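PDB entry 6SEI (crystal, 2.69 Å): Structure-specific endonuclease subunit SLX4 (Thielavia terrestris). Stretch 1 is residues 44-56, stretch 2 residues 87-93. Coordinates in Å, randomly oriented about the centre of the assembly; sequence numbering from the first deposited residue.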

# COMPACT_ATOMS: atom_id res chain seq x y z
N LYS B 44 10.84 -41.74 -18.49
CA LYS B 44 11.30 -40.52 -19.13
C LYS B 44 10.87 -39.29 -18.34
O LYS B 44 11.65 -38.35 -18.15
N MET B 45 9.62 -39.29 -17.85
CA MET B 45 9.14 -38.16 -17.07
C MET B 45 9.88 -38.04 -15.75
O MET B 45 10.26 -36.94 -15.34
N LEU B 46 10.09 -39.17 -15.06
CA LEU B 46 10.80 -39.14 -13.79
C LEU B 46 12.22 -38.59 -13.95
O LEU B 46 12.75 -37.98 -13.01
N MET B 47 12.84 -38.80 -15.10
CA MET B 47 14.17 -38.29 -15.37
C MET B 47 14.15 -36.94 -16.07
O MET B 47 15.20 -36.48 -16.53
N TYR B 48 12.98 -36.30 -16.17
CA TYR B 48 12.81 -34.99 -16.80
C TYR B 48 13.19 -34.99 -18.28
O TYR B 48 13.65 -33.98 -18.81
N ASP B 49 13.02 -36.12 -18.97
CA ASP B 49 13.12 -36.10 -20.42
C ASP B 49 12.06 -35.16 -20.97
O ASP B 49 10.87 -35.33 -20.64
N PRO B 50 12.41 -34.15 -21.77
CA PRO B 50 11.38 -33.35 -22.44
C PRO B 50 10.51 -34.23 -23.32
O PRO B 50 11.00 -34.94 -24.21
N ILE B 51 9.20 -34.19 -23.06
CA ILE B 51 8.26 -35.15 -23.63
C ILE B 51 7.76 -34.62 -24.97
O ILE B 51 7.06 -33.61 -25.03
N ILE B 52 8.11 -35.31 -26.05
CA ILE B 52 7.56 -34.97 -27.35
C ILE B 52 6.10 -35.42 -27.38
O ILE B 52 5.80 -36.62 -27.26
N LEU B 53 5.19 -34.46 -27.54
CA LEU B 53 3.77 -34.70 -27.29
C LEU B 53 3.19 -35.72 -28.26
O LEU B 53 2.55 -36.69 -27.85
N GLU B 54 3.38 -35.51 -29.57
CA GLU B 54 2.80 -36.42 -30.54
C GLU B 54 3.33 -37.84 -30.40
O GLU B 54 2.68 -38.78 -30.88
N ASP B 55 4.48 -38.01 -29.76
CA ASP B 55 4.99 -39.35 -29.48
C ASP B 55 4.22 -40.02 -28.35
O ASP B 55 3.74 -41.14 -28.49
N LEU B 56 4.11 -39.34 -27.20
CA LEU B 56 3.30 -39.88 -26.12
C LEU B 56 1.83 -39.95 -26.52
O LEU B 56 1.12 -40.89 -26.16
N SER B 87 3.54 -30.95 -14.03
CA SER B 87 4.89 -30.39 -14.11
C SER B 87 5.79 -31.17 -15.06
O SER B 87 7.01 -30.95 -15.08
N VAL B 88 5.23 -32.07 -15.86
CA VAL B 88 5.99 -32.82 -16.84
C VAL B 88 6.29 -31.91 -18.03
O VAL B 88 5.37 -31.40 -18.68
N CYS B 89 7.57 -31.69 -18.29
CA CYS B 89 8.01 -30.81 -19.36
C CYS B 89 7.82 -31.47 -20.72
O CYS B 89 8.27 -32.60 -20.94
N CYS B 90 7.16 -30.76 -21.63
CA CYS B 90 6.83 -31.30 -22.94
C CYS B 90 7.11 -30.28 -24.04
O CYS B 90 7.41 -29.12 -23.77
N LEU B 91 7.00 -30.74 -25.29
CA LEU B 91 7.21 -29.87 -26.44
C LEU B 91 6.49 -30.46 -27.65
O LEU B 91 6.17 -31.65 -27.69
N TRP B 92 6.25 -29.60 -28.64
CA TRP B 92 5.74 -30.03 -29.93
C TRP B 92 6.90 -30.38 -30.84
O TRP B 92 7.94 -29.71 -30.84
N ARG B 93 6.72 -31.43 -31.63
CA ARG B 93 7.76 -31.86 -32.57
C ARG B 93 7.84 -30.91 -33.77
O ARG B 93 8.85 -30.25 -33.98

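Stretch 1 leaves a helix, runs as a short strand parallel to stretch 2, and enters a second helix. K44 stays out of reach, its NZ forming a salt bridge with D49 OD2 at 2.8 Å across the turn, while the CA-to-CB bond of D49 points away from stretch 2. The CA-to-CB bond of M45 (chi1 m, chi2 t, chi3 t) points sideways, and the m chi1 sets CG 3.6 Å from V88 CG1. P50 has no amide hydrogen; the cross-strand donor is I51 N. Its compact proline ring offers P50 CB to L91 CD2 at 3.6 Å and, more loosely, to C89 SG at 4.3 Å.

Two residues then pair as strand. The backbone binds through I51 N to C89 O (2.8 Å) and L91 N to I51 O (2.9 Å), leaving the side chains to alternate between faces. I51 (m, m) shares one face with C90, and from its branched CB, CG1 reaches 3.6 Å from V88 CG1, a buried apolar fit. I52 (m, t) shares the other face with L91, whose CD1 lies 3.7 Å from I52 CG1.

L53 opens the second helix, yet its N still donates to L91 O (3.0 Å). Its side chain (m, t) points toward stretch 2 and forks: CD2 sits 3.6 Å from C90 CB, while CD1 lies over the W92 six-membered ring, 3.7 Å from its centroid, in a CH-pi contact. E54 (m, p) also points toward stretch 2. Its carboxylate accepts from the backbone, R93 N to E54 OE1 at 3.2 Å, and OE2 approaches the tryptophan edge, 3.2 Å from W92 CE3. D55 starts sideways, but its m rotamer brings OD1 to the edge of the R93 guanidinium, a salt bridge with a very short 2.4 Å separation from R93 NH1. The long arginine (chi1 t, chi2 t) can thus reach the helix from an exposed position.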

# COMPACT_ATOMS: atom_id res chain seq x y z
CB LYS B 44 10.79 -40.45 -20.57
CG LYS B 44 11.46 -41.45 -21.51
CD LYS B 44 11.01 -41.27 -22.94
CE LYS B 44 11.47 -39.94 -23.51
NZ LYS B 44 12.95 -39.82 -23.48
CB MET B 45 7.63 -38.30 -16.84
CG MET B 45 6.84 -38.35 -18.13
SD MET B 45 5.12 -38.82 -17.92
CE MET B 45 4.65 -39.13 -19.62
CB LEU B 46 10.84 -40.53 -13.17
CG LEU B 46 9.49 -41.09 -12.72
CD1 LEU B 46 9.65 -42.50 -12.18
CD2 LEU B 46 8.86 -40.18 -11.69
CB MET B 47 14.96 -39.30 -16.21
CG MET B 47 15.15 -40.65 -15.55
SD MET B 47 16.23 -41.74 -16.50
CE MET B 47 15.20 -42.04 -17.94
CB TYR B 48 13.59 -33.89 -16.08
CG TYR B 48 13.44 -33.86 -14.57
CD1 TYR B 48 12.27 -33.40 -13.97
CD2 TYR B 48 14.50 -34.24 -13.76
CE1 TYR B 48 12.15 -33.36 -12.59
CE2 TYR B 48 14.39 -34.20 -12.38
CZ TYR B 48 13.22 -33.76 -11.80
OH TYR B 48 13.13 -33.73 -10.43
CB ASP B 49 12.93 -37.50 -21.01
CG ASP B 49 14.13 -38.41 -20.80
OD1 ASP B 49 15.25 -37.91 -20.56
OD2 ASP B 49 13.94 -39.64 -20.90
CB PRO B 50 12.19 -32.34 -23.26
CG PRO B 50 13.50 -32.25 -22.56
CD PRO B 50 13.77 -33.63 -22.02
CB ILE B 51 7.09 -35.41 -22.67
CG1 ILE B 51 7.61 -36.01 -21.36
CG2 ILE B 51 6.06 -36.33 -23.31
CD1 ILE B 51 8.47 -37.24 -21.55
CB ILE B 52 8.38 -35.59 -28.48
CG1 ILE B 52 9.69 -34.82 -28.67
CG2 ILE B 52 7.58 -35.60 -29.78
CD1 ILE B 52 10.80 -35.63 -29.29
CB LEU B 53 3.00 -33.39 -27.36
CG LEU B 53 3.29 -32.42 -26.21
CD1 LEU B 53 2.99 -30.99 -26.60
CD2 LEU B 53 2.49 -32.83 -24.98
CB GLU B 54 3.04 -35.90 -31.96
CG GLU B 54 2.59 -34.46 -32.19
CD GLU B 54 3.69 -33.46 -31.87
OE1 GLU B 54 4.71 -33.85 -31.27
OE2 GLU B 54 3.53 -32.27 -32.24
CB ASP B 55 6.48 -39.28 -29.15
CG ASP B 55 7.34 -39.05 -30.37
OD1 ASP B 55 6.80 -39.15 -31.50
OD2 ASP B 55 8.54 -38.76 -30.21
CB LEU B 56 3.46 -39.04 -24.85
CG LEU B 56 2.59 -39.48 -23.67
CD1 LEU B 56 3.04 -40.83 -23.15
CD2 LEU B 56 2.60 -38.44 -22.56
CB SER B 87 5.56 -30.30 -12.73
OG SER B 87 5.37 -29.02 -12.17
CB VAL B 88 5.25 -34.09 -17.28
CG1 VAL B 88 6.03 -34.82 -18.35
CG2 VAL B 88 5.01 -35.00 -16.08
CB CYS B 89 9.49 -30.46 -19.14
SG CYS B 89 10.34 -29.63 -20.49
CB CYS B 90 5.36 -31.76 -23.00
SG CYS B 90 4.19 -30.54 -22.38
CB LEU B 91 8.70 -29.68 -26.74
CG LEU B 91 9.50 -30.94 -27.06
CD1 LEU B 91 9.73 -31.09 -28.57
CD2 LEU B 91 10.83 -30.94 -26.33
CB TRP B 92 4.90 -28.93 -30.58
CG TRP B 92 3.70 -28.51 -29.78
CD1 TRP B 92 3.60 -27.43 -28.97
CD2 TRP B 92 2.44 -29.18 -29.74
NE1 TRP B 92 2.34 -27.37 -28.42
CE2 TRP B 92 1.61 -28.44 -28.87
CE3 TRP B 92 1.92 -30.33 -30.34
CZ2 TRP B 92 0.30 -28.81 -28.59
CZ3 TRP B 92 0.61 -30.70 -30.06
CH2 TRP B 92 -0.18 -29.94 -29.19
CB ARG B 93 7.50 -33.29 -33.04
CG ARG B 93 8.55 -33.83 -33.99
CD ARG B 93 8.34 -35.30 -34.25
NE ARG B 93 6.94 -35.59 -34.56
CZ ARG B 93 6.26 -36.62 -34.05
NH1 ARG B 93 6.87 -37.45 -33.21
NH2 ARG B 93 4.99 -36.81 -34.39